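Local structure of NTP pyrophosphohydrolase MazG-like domain-containing protein (Vibrio sp. DAT722, 2Q73) at residues E29-L34 and Y60-Y65; S35-K40 and G53-E58; E5-I10 and A68-H73. The protein probably hydrolyses nucleoside triphosphates to monophosphates and pyrophosphate, as a magnesium-binding, all-helical MazG-type house-cleaning enzyme. One frame throughout, in Å; residues are numbered along the deposited sequence.

Contact 1 (E29-L34 and Y60-Y65); sequences EEVGEL and YDVLYY. With MG (magnesium ion), chain G.
E30 carries this antiparallel helix pairing from the hydrophobic core out to the metal. Its CB rests 3.8 Å from V62 CG2, at the level where the two backbones come nearest. CG, anti to the carbonyl carbon, lies 3.8 Å from Y65 CD1 and also meets D61 CB, so the start of the side chain is wedged between an aromatic ring and the aspartate stem. The chain bends at chi2 (-57°), and the carboxylate ends almost parallel to the Y65 ring, the planes differing by 3°. OE1 then binds magnesium at 2.3 Å, while OE2 accepts a hydrogen bond from a water 2.7 Å away; the same water donates weakly to D61 OD2. E33 reaches the ion with an extended chain, OE1 at 2.3 Å, and D61 OD2 approaches from the facing helix at 2.5 Å. E30 OE1 and D61 OD2 stand 3.3 Å apart, a closeness of like charges that the shared cation probably offsets. Together with E58 these residues form the acidic metal site, in the ExxE plus ExxD arrangement of MazG enzymes. Behind it, V62 CG2 packs on V31 CG2 at 4.0 Å and on L34. D61 OD1 has a second partner, a salt bridge to K84 of the second subunit. Helices 20-39 and 55-72 run antiparallel here at 162°, with helix 3-13 touching Y60, L63 and Y64 and the second subunit packing against V31, L34, V62 and L63.

Contact 2 (S35-K40 and G53-E58); sequences SESIRK and GSVAEE. With MG (magnesium ion), chain G.
S37 sets its short side chain against the loop end and first turn of helix 55-72, CB lying 3.3 Å from G53 O and OG 3.4 Å from V55 CG2. The setting is the loop-linked end of the antiparallel helix pair that forms the MazG metal site: helix 20-39 is finishing and helix 55-72 beginning. The hydroxyl of S37 takes the crowded position between backbone N and carbonyl carbon (chi1 72°), where it is hydrogen-bonded to L34 O one turn back. V55 CG2, anti to its own carbonyl carbon, meets both S37 OG and the S37 carbonyl oxygen and continues to I38 CG1 at 4.1 Å. The CA atoms of S37 and V55 are 5.0 Å apart, a closeness consistent with the small serine side chain. At the start of helix 55-72, S54 is the N-cap: its OG accepts from E57 N in a nearly straight bond of 163°, and it is also hydrogen-bonded to L51 O. E57 answers by receiving G53 N on OE1, from above the carboxylate plane, so the chain just before the helix is tied to its first turn. G53 has a positive phi, a conformation that favours glycine. F24 of the second subunit and F25 of the third pack on I38. E58 connects the packing to the magnesium site. Its CG, anti to the carbonyl carbon, lies 3.6 Å from S37 OG, and a bend at chi2 (-48°) brings the carboxylate round to the ion. There OE1 binds magnesium at 2.4 Å, while OE2 accepts a hydrogen bond at 2.9 Å from a water that is itself a magnesium ligand.

Contact 3 (E5-I10 and A68-H73); sequences ELQSHI and ALANIH
Two side-chain amides, Q7 on helix 3-13 and N71 on helix 55-72, join helices that cross at -74°. N71 ND2 donates to the main-chain oxygen Q7 O at 3.1 Å, and Q7 NE2 donates in return to N71 OD1 at 2.9 Å. Both bonds are fairly straight at hydrogen, and each acceptor lies close to the plane of the donating amide; both donors, however, stand above the carbonyl plane of the acceptor. The two side chains slide past each other in opposite directions, their amide planes 39° apart. Q7 gets there by an extended chain with CG anti to the backbone N (chi1 -151°), which carries the amide alongside N71 and lays NE2 3.8 Å from A70 CB. N71 CG is anti to its carbonyl carbon, directing the amide at the middle of helix 3-13, at Q7.

The remaining polar capacity of Q7 is spent beyond the helix pair: NE2 is also hydrogen-bonded to V75 O, and OE1 accepts from L77 N. Beside the amides, I10 CG2 packs against A68 CB at 4.1 Å and lies 4.2 Å from N71 ND2. Y23 of helix 20-39 covers A68, and L59 of the second subunit packs on A70. All five touching residues are buried, so the bonds are made where water has little access. Because N71 engages Q7 through both ends of its amide, and Q7 also binds V75 and the start of helix 77-90, the chemistry implies a specific, directional joint among three pieces of chain rather than apolar packing alone.

Overall arrangement
All three contacts draw on helix 55-72, contact 2 at its start, contact 1 along its middle and contact 3 at its end. Contacts 1 and 2 pair it with helix 20-39, and their centres are only 9 Å apart; they meet through E30, E33 and L34 against E58 and together supply the four protein ligands of the magnesium. Contact 3 brings in helix 3-13, its centre about 15 Å from that of contact 1 and 23 Å from that of contact 2, which lies across the chain's centre from it. Along the sequence contact 3 encloses contact 1, which encloses contact 2. The metal site thus lies on one helix pair, with helix 3-13 joined farther along.

Contact 1 (E29-L34 and Y60-Y65)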
loop_
_atom_site.group_PDB
_atom_site.type_symbol
_atom_site.label_atom_id
_atom_site.label_comp_id
_atom_site.label_asym_id
_atom_site.label_seq_id
_atom_site.Cartn_x
_atom_site.Cartn_y
_atom_site.Cartn_z
ATOM N N GLU C 29 -6.135 -3.203 1.184
ATOM C CA GLU C 29 -7.376 -2.574 0.717
ATOM C C GLU C 29 -7.704 -1.373 1.583
ATOM O O GLU C 29 -8.096 -0.318 1.071
ATOM C CB GLU C 29 -8.547 -3.569 0.737
ATOM C CG GLU C 29 -8.452 -4.596 -0.330
ATOM C CD GLU C 29 -9.383 -5.759 -0.069
ATOM O OE1 GLU C 29 -10.582 -5.499 0.163
ATOM O OE2 GLU C 29 -8.902 -6.917 -0.095
ATOM N N GLU C 30 -7.546 -1.520 2.897
ATOM C CA GLU C 30 -7.877 -0.393 3.800
ATOM C C GLU C 30 -6.890 0.755 3.688
ATOM O O GLU C 30 -7.277 1.921 3.808
ATOM C CB GLU C 30 -8.012 -0.836 5.266
ATOM C CG GLU C 30 -9.077 -1.923 5.488
ATOM C CD GLU C 30 -10.489 -1.560 5.034
ATOM O OE1 GLU C 30 -10.852 -0.375 4.885
ATOM O OE2 GLU C 30 -11.281 -2.508 4.836
ATOM N N VAL C 31 -5.626 0.431 3.439
ATOM C CA VAL C 31 -4.615 1.453 3.247
ATOM C C VAL C 31 -4.995 2.264 1.998
ATOM O O VAL C 31 -4.849 3.488 1.996
ATOM C CB VAL C 31 -3.221 0.837 3.148
ATOM C CG1 VAL C 31 -2.175 1.848 2.636
ATOM C CG2 VAL C 31 -2.766 0.329 4.531
ATOM N N GLY C 32 -5.465 1.595 0.942
ATOM C CA GLY C 32 -5.885 2.329 -0.273
ATOM C C GLY C 32 -7.082 3.226 -0.024
ATOM O O GLY C 32 -7.144 4.341 -0.511
ATOM N N GLU C 33 -8.042 2.733 0.754
ATOM C CA GLU C 33 -9.197 3.558 1.135
ATOM C C GLU C 33 -8.761 4.712 2.028
ATOM O O GLU C 33 -9.297 5.822 1.908
ATOM C CB GLU C 33 -10.262 2.682 1.810
ATOM C CG GLU C 33 -10.874 1.704 0.802
ATOM C CD GLU C 33 -12.079 0.912 1.329
ATOM O OE1 GLU C 33 -12.448 1.047 2.527
ATOM O OE2 GLU C 33 -12.685 0.157 0.510
ATOM N N LEU C 34 -7.793 4.472 2.920
ATOM C CA LEU C 34 -7.198 5.564 3.686
ATOM C C LEU C 34 -6.609 6.667 2.781
ATOM O O LEU C 34 -6.835 7.869 3.012
ATOM C CB LEU C 34 -6.110 5.044 4.652
ATOM C CG LEU C 34 -5.377 6.104 5.503
ATOM C CD1 LEU C 34 -6.360 6.870 6.431
ATOM C CD2 LEU C 34 -4.308 5.432 6.322
ATOM N N TYR C 60 -9.276 3.628 11.555
ATOM C CA TYR C 60 -9.770 2.520 12.373
ATOM C C TYR C 60 -9.702 1.192 11.588
ATOM O O TYR C 60 -9.289 0.164 12.126
ATOM C CB TYR C 60 -11.196 2.759 12.872
ATOM C CG TYR C 60 -11.626 1.604 13.760
ATOM C CD1 TYR C 60 -11.284 1.579 15.106
ATOM C CD2 TYR C 60 -12.277 0.492 13.220
ATOM C CE1 TYR C 60 -11.643 0.484 15.919
ATOM C CE2 TYR C 60 -12.621 -0.601 14.011
ATOM C CZ TYR C 60 -12.300 -0.598 15.351
ATOM O OH TYR C 60 -12.656 -1.682 16.139
ATOM N N ASP C 61 -10.108 1.211 10.320
ATOM C CA ASP C 61 -10.107 -0.021 9.546
ATOM C C ASP C 61 -8.689 -0.582 9.350
ATOM O O ASP C 61 -8.514 -1.791 9.366
ATOM C CB ASP C 61 -10.793 0.171 8.192
ATOM C CG ASP C 61 -12.294 0.424 8.308
ATOM O OD1 ASP C 61 -12.890 0.273 9.396
ATOM O OD2 ASP C 61 -12.886 0.778 7.265
ATOM N N VAL C 62 -7.687 0.290 9.141
ATOM C CA VAL C 62 -6.287 -0.146 9.079
ATOM C C VAL C 62 -5.872 -0.762 10.438
ATOM O O VAL C 62 -5.288 -1.873 10.484
ATOM C CB VAL C 62 -5.345 1.012 8.642
ATOM C CG1 VAL C 62 -3.893 0.599 8.813
ATOM C CG2 VAL C 62 -5.629 1.398 7.162
ATOM N N LEU C 63 -6.198 -0.061 11.526
ATOM C CA LEU C 63 -5.940 -0.513 12.903
ATOM C C LEU C 63 -6.542 -1.900 13.158
ATOM O O LEU C 63 -5.895 -2.758 13.781
ATOM C CB LEU C 63 -6.496 0.495 13.918
ATOM C CG LEU C 63 -6.465 0.107 15.398
ATOM C CD1 LEU C 63 -5.024 -0.060 15.804
ATOM C CD2 LEU C 63 -7.162 1.156 16.278
ATOM N N TYR C 64 -7.759 -2.112 12.657
ATOM C CA TYR C 64 -8.455 -3.385 12.819
ATOM C C TYR C 64 -7.622 -4.502 12.201
ATOM O O TYR C 64 -7.394 -5.524 12.836
ATOM C CB TYR C 64 -9.839 -3.346 12.168
ATOM C CG TYR C 64 -10.582 -4.670 12.266
ATOM C CD1 TYR C 64 -11.472 -4.914 13.306
ATOM C CD2 TYR C 64 -10.385 -5.683 11.311
ATOM C CE1 TYR C 64 -12.154 -6.131 13.408
ATOM C CE2 TYR C 64 -11.060 -6.894 11.400
ATOM C CZ TYR C 64 -11.945 -7.109 12.448
ATOM O OH TYR C 64 -12.614 -8.310 12.560
ATOM N N TYR C 65 -7.150 -4.298 10.973
ATOM C CA TYR C 65 -6.351 -5.341 10.309
ATOM C C TYR C 65 -4.943 -5.508 10.868
ATOM O O TYR C 65 -4.429 -6.620 10.866
ATOM C CB TYR C 65 -6.414 -5.216 8.778
ATOM C CG TYR C 65 -7.758 -5.678 8.321
ATOM C CD1 TYR C 65 -8.762 -4.758 7.966
ATOM C CD2 TYR C 65 -8.084 -7.047 8.363
ATOM C CE1 TYR C 65 -10.042 -5.210 7.591
ATOM C CE2 TYR C 65 -9.338 -7.499 8.019
ATOM C CZ TYR C 65 -10.309 -6.577 7.637
ATOM O OH TYR C 65 -11.520 -7.052 7.273
HETATM MG MG MG G . -12.714 0.918 4.812
HETATM O O HOH W 1 -13.762 -1.472 4.747
HETATM O O HOH W 2 -14.604 2.195 4.095
#

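Contact 2 (S35-K40 and G53-E58)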
loop_
_atom_site.group_PDB
_atom_site.type_symbol
_atom_site.label_atom_id
_atom_site.label_comp_id
_atom_site.label_asym_id
_atom_site.label_seq_id
_atom_site.Cartn_x
_atom_site.Cartn_y
_atom_site.Cartn_z
ATOM N N SER C 35 -5.847 6.254 1.775
ATOM C CA SER C 35 -5.278 7.182 0.816
ATOM C C SER C 35 -6.331 8.089 0.208
ATOM O O SER C 35 -6.152 9.308 0.172
ATOM C CB SER C 35 -4.570 6.385 -0.277
ATOM O OG SER C 35 -3.784 7.275 -1.010
ATOM N N GLU C 36 -7.447 7.493 -0.222
ATOM C CA GLU C 36 -8.573 8.238 -0.782
ATOM C C GLU C 36 -9.178 9.233 0.221
ATOM O O GLU C 36 -9.422 10.392 -0.138
ATOM C CB GLU C 36 -9.653 7.265 -1.268
ATOM C CG GLU C 36 -10.798 7.941 -2.048
ATOM C CD GLU C 36 -11.911 6.980 -2.409
ATOM O OE1 GLU C 36 -11.859 5.789 -1.994
ATOM O OE2 GLU C 36 -12.854 7.429 -3.094
ATOM N N SER C 37 -9.443 8.782 1.453
ATOM C CA SER C 37 -10.006 9.662 2.492
ATOM C C SER C 37 -9.095 10.858 2.791
ATOM O O SER C 37 -9.580 11.972 2.996
ATOM C CB SER C 37 -10.336 8.893 3.794
ATOM O OG SER C 37 -9.139 8.520 4.483
ATOM N N ILE C 38 -7.779 10.628 2.814
ATOM C CA ILE C 38 -6.827 11.722 3.043
ATOM C C ILE C 38 -6.789 12.684 1.843
ATOM O O ILE C 38 -6.827 13.908 2.020
ATOM C CB ILE C 38 -5.401 11.193 3.415
ATOM C CG1 ILE C 38 -5.458 10.511 4.796
ATOM C CG2 ILE C 38 -4.351 12.341 3.400
ATOM C CD1 ILE C 38 -4.136 9.828 5.244
ATOM N N ARG C 39 -6.759 12.131 0.632
ATOM C CA ARG C 39 -6.739 12.965 -0.574
ATOM C C ARG C 39 -7.972 13.864 -0.615
ATOM O O ARG C 39 -7.903 15.029 -0.987
ATOM C CB ARG C 39 -6.673 12.070 -1.820
ATOM C CG ARG C 39 -6.690 12.831 -3.131
ATOM C CD ARG C 39 -6.515 11.891 -4.341
ATOM N NE ARG C 39 -7.535 10.844 -4.447
ATOM C CZ ARG C 39 -8.759 10.993 -4.970
ATOM N NH1 ARG C 39 -9.193 12.173 -5.425
ATOM N NH2 ARG C 39 -9.569 9.951 -5.021
ATOM N N LYS C 40 -9.106 13.304 -0.201
ATOM C CA LYS C 40 -10.359 14.044 -0.220
ATOM C C LYS C 40 -10.563 14.968 0.995
ATOM O O LYS C 40 -11.578 15.688 1.085
ATOM C CB LYS C 40 -11.522 13.055 -0.359
ATOM C CG LYS C 40 -11.599 12.424 -1.734
ATOM C CD LYS C 40 -12.755 11.437 -1.807
ATOM C CE LYS C 40 -12.986 10.937 -3.221
ATOM N NZ LYS C 40 -14.213 10.057 -3.311
ATOM N N GLY C 53 -16.390 6.504 4.656
ATOM C CA GLY C 53 -15.374 7.150 3.830
ATOM C C GLY C 53 -14.526 8.203 4.535
ATOM O O GLY C 53 -13.638 8.797 3.911
ATOM N N SER C 54 -14.798 8.455 5.815
ATOM C CA SER C 54 -14.003 9.409 6.585
ATOM C C SER C 54 -12.578 8.908 6.865
ATOM O O SER C 54 -12.304 7.705 6.891
ATOM C CB SER C 54 -14.684 9.750 7.905
ATOM O OG SER C 54 -14.637 8.638 8.783
ATOM N N VAL C 55 -11.668 9.843 7.091
ATOM C CA VAL C 55 -10.318 9.488 7.503
ATOM C C VAL C 55 -10.385 8.651 8.794
ATOM O O VAL C 55 -9.677 7.644 8.921
ATOM C CB VAL C 55 -9.429 10.763 7.683
ATOM C CG1 VAL C 55 -8.096 10.403 8.350
ATOM C CG2 VAL C 55 -9.135 11.411 6.298
ATOM N N ALA C 56 -11.248 9.049 9.722
ATOM C CA ALA C 56 -11.457 8.306 10.982
ATOM C C ALA C 56 -11.795 6.837 10.737
ATOM O O ALA C 56 -11.180 5.936 11.336
ATOM C CB ALA C 56 -12.554 8.980 11.832
ATOM N N GLU C 57 -12.764 6.593 9.857
ATOM C CA GLU C 57 -13.155 5.219 9.526
ATOM C C GLU C 57 -12.004 4.438 8.936
ATOM O O GLU C 57 -11.750 3.297 9.341
ATOM C CB GLU C 57 -14.355 5.186 8.578
ATOM C CG GLU C 57 -14.487 3.901 7.788
ATOM C CD GLU C 57 -15.883 3.656 7.285
ATOM O OE1 GLU C 57 -16.119 3.848 6.069
ATOM O OE2 GLU C 57 -16.745 3.274 8.106
ATOM N N GLU C 58 -11.285 5.040 7.988
ATOM C CA GLU C 58 -10.233 4.308 7.305
ATOM C C GLU C 58 -9.053 4.019 8.229
ATOM O O GLU C 58 -8.484 2.928 8.150
ATOM C CB GLU C 58 -9.773 5.018 6.010
ATOM C CG GLU C 58 -10.934 5.411 5.066
ATOM C CD GLU C 58 -11.966 4.310 4.796
ATOM O OE1 GLU C 58 -11.678 3.119 5.003
ATOM O OE2 GLU C 58 -13.082 4.660 4.341
HETATM MG MG MG G . -12.714 0.918 4.812
HETATM O O HOH W 2 -14.604 2.195 4.095
#

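Contact 3 (E5-I10 and A68-H73)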
loop_
_atom_site.group_PDB
_atom_site.type_symbol
_atom_site.label_atom_id
_atom_site.label_comp_id
_atom_site.label_asym_id
_atom_site.label_seq_id
_atom_site.Cartn_x
_atom_site.Cartn_y
_atom_site.Cartn_z
ATOM N N GLU C 5 -6.716 -5.181 25.003
ATOM C CA GLU C 5 -8.162 -5.450 25.005
ATOM C C GLU C 5 -8.787 -5.382 23.598
ATOM O O GLU C 5 -9.626 -6.216 23.251
ATOM C CB GLU C 5 -8.898 -4.511 25.973
ATOM C CG GLU C 5 -8.641 -4.824 27.439
ATOM C CD GLU C 5 -8.962 -3.660 28.388
ATOM O OE1 GLU C 5 -9.427 -2.583 27.928
ATOM O OE2 GLU C 5 -8.729 -3.825 29.604
ATOM N N LEU C 6 -8.392 -4.393 22.802
ATOM C CA LEU C 6 -8.864 -4.301 21.427
ATOM C C LEU C 6 -8.422 -5.540 20.639
ATOM O O LEU C 6 -9.219 -6.154 19.915
ATOM C CB LEU C 6 -8.354 -3.017 20.761
ATOM C CG LEU C 6 -8.709 -2.811 19.282
ATOM C CD1 LEU C 6 -10.215 -2.660 19.088
ATOM C CD2 LEU C 6 -7.975 -1.602 18.706
ATOM N N GLN C 7 -7.152 -5.912 20.798
ATOM C CA GLN C 7 -6.587 -7.061 20.079
ATOM C C GLN C 7 -7.324 -8.347 20.460
ATOM O O GLN C 7 -7.644 -9.161 19.589
ATOM C CB GLN C 7 -5.095 -7.196 20.366
ATOM C CG GLN C 7 -4.291 -7.831 19.240
ATOM C CD GLN C 7 -2.900 -8.247 19.684
ATOM O OE1 GLN C 7 -2.139 -7.449 20.256
ATOM N NE2 GLN C 7 -2.556 -9.498 19.416
ATOM N N SER C 8 -7.613 -8.514 21.751
ATOM C CA SER C 8 -8.307 -9.714 22.222
ATOM C C SER C 8 -9.794 -9.728 21.847
ATOM O O SER C 8 -10.336 -10.790 21.547
ATOM C CB SER C 8 -8.068 -9.982 23.718
ATOM O OG SER C 8 -8.707 -9.019 24.517
ATOM N N HIS C 9 -10.437 -8.559 21.825
ATOM C CA HIS C 9 -11.824 -8.447 21.350
ATOM C C HIS C 9 -11.940 -8.778 19.851
ATOM O O HIS C 9 -12.878 -9.454 19.429
ATOM C CB HIS C 9 -12.411 -7.059 21.679
ATOM C CG HIS C 9 -12.789 -6.886 23.120
ATOM N ND1 HIS C 9 -13.656 -5.903 23.550
ATOM C CD2 HIS C 9 -12.437 -7.583 24.229
ATOM C CE1 HIS C 9 -13.809 -5.993 24.860
ATOM N NE2 HIS C 9 -13.079 -7.004 25.296
ATOM N N ILE C 10 -10.971 -8.333 19.056
ATOM C CA ILE C 10 -10.957 -8.654 17.632
ATOM C C ILE C 10 -10.742 -10.160 17.435
ATOM O O ILE C 10 -11.433 -10.784 16.624
ATOM C CB ILE C 10 -9.913 -7.824 16.871
ATOM C CG1 ILE C 10 -10.338 -6.350 16.836
ATOM C CG2 ILE C 10 -9.696 -8.372 15.421
ATOM C CD1 ILE C 10 -9.290 -5.428 16.187
ATOM N N ALA C 68 -5.772 -7.678 13.761
ATOM C CA ALA C 68 -6.170 -9.008 13.282
ATOM C C ALA C 68 -4.932 -9.783 12.823
ATOM O O ALA C 68 -4.768 -10.956 13.159
ATOM C CB ALA C 68 -7.181 -8.905 12.171
ATOM N N LEU C 69 -4.044 -9.111 12.102
ATOM C CA LEU C 69 -2.770 -9.720 11.685
ATOM C C LEU C 69 -1.892 -10.074 12.877
ATOM O O LEU C 69 -1.199 -11.092 12.863
ATOM C CB LEU C 69 -2.013 -8.786 10.746
ATOM C CG LEU C 69 -2.519 -8.780 9.296
ATOM C CD1 LEU C 69 -2.077 -7.509 8.574
ATOM C CD2 LEU C 69 -1.984 -10.040 8.584
ATOM N N ALA C 70 -1.903 -9.231 13.911
ATOM C CA ALA C 70 -1.104 -9.542 15.089
ATOM C C ALA C 70 -1.568 -10.869 15.694
ATOM O O ALA C 70 -0.737 -11.719 16.083
ATOM C CB ALA C 70 -1.159 -8.408 16.110
ATOM N N ASN C 71 -2.885 -11.054 15.777
ATOM C CA ASN C 71 -3.438 -12.295 16.307
ATOM C C ASN C 71 -2.994 -13.505 15.478
ATOM O O ASN C 71 -2.548 -14.518 16.036
ATOM C CB ASN C 71 -4.968 -12.216 16.365
ATOM C CG ASN C 71 -5.462 -11.221 17.393
ATOM O OD1 ASN C 71 -4.864 -11.067 18.465
ATOM N ND2 ASN C 71 -6.571 -10.557 17.091
ATOM N N ILE C 72 -3.149 -13.386 14.161
ATOM C CA ILE C 72 -2.753 -14.405 13.163
ATOM C C ILE C 72 -1.282 -14.814 13.310
ATOM O O ILE C 72 -0.946 -16.004 13.207
ATOM C CB ILE C 72 -3.080 -13.886 11.683
ATOM C CG1 ILE C 72 -4.594 -13.801 11.464
ATOM C CG2 ILE C 72 -2.480 -14.749 10.576
ATOM C CD1 ILE C 72 -5.362 -15.007 11.937
ATOM N N HIS C 73 -0.418 -13.830 13.564
ATOM C CA HIS C 73 1.030 -14.032 13.531
ATOM C C HIS C 73 1.660 -14.181 14.902
ATOM O O HIS C 73 2.883 -14.108 15.027
ATOM C CB HIS C 73 1.708 -12.913 12.730
ATOM C CG HIS C 73 1.399 -12.977 11.267
ATOM N ND1 HIS C 73 2.064 -13.826 10.410
ATOM C CD2 HIS C 73 0.474 -12.335 10.517
ATOM C CE1 HIS C 73 1.580 -13.681 9.190
ATOM N NE2 HIS C 73 0.614 -12.783 9.227
#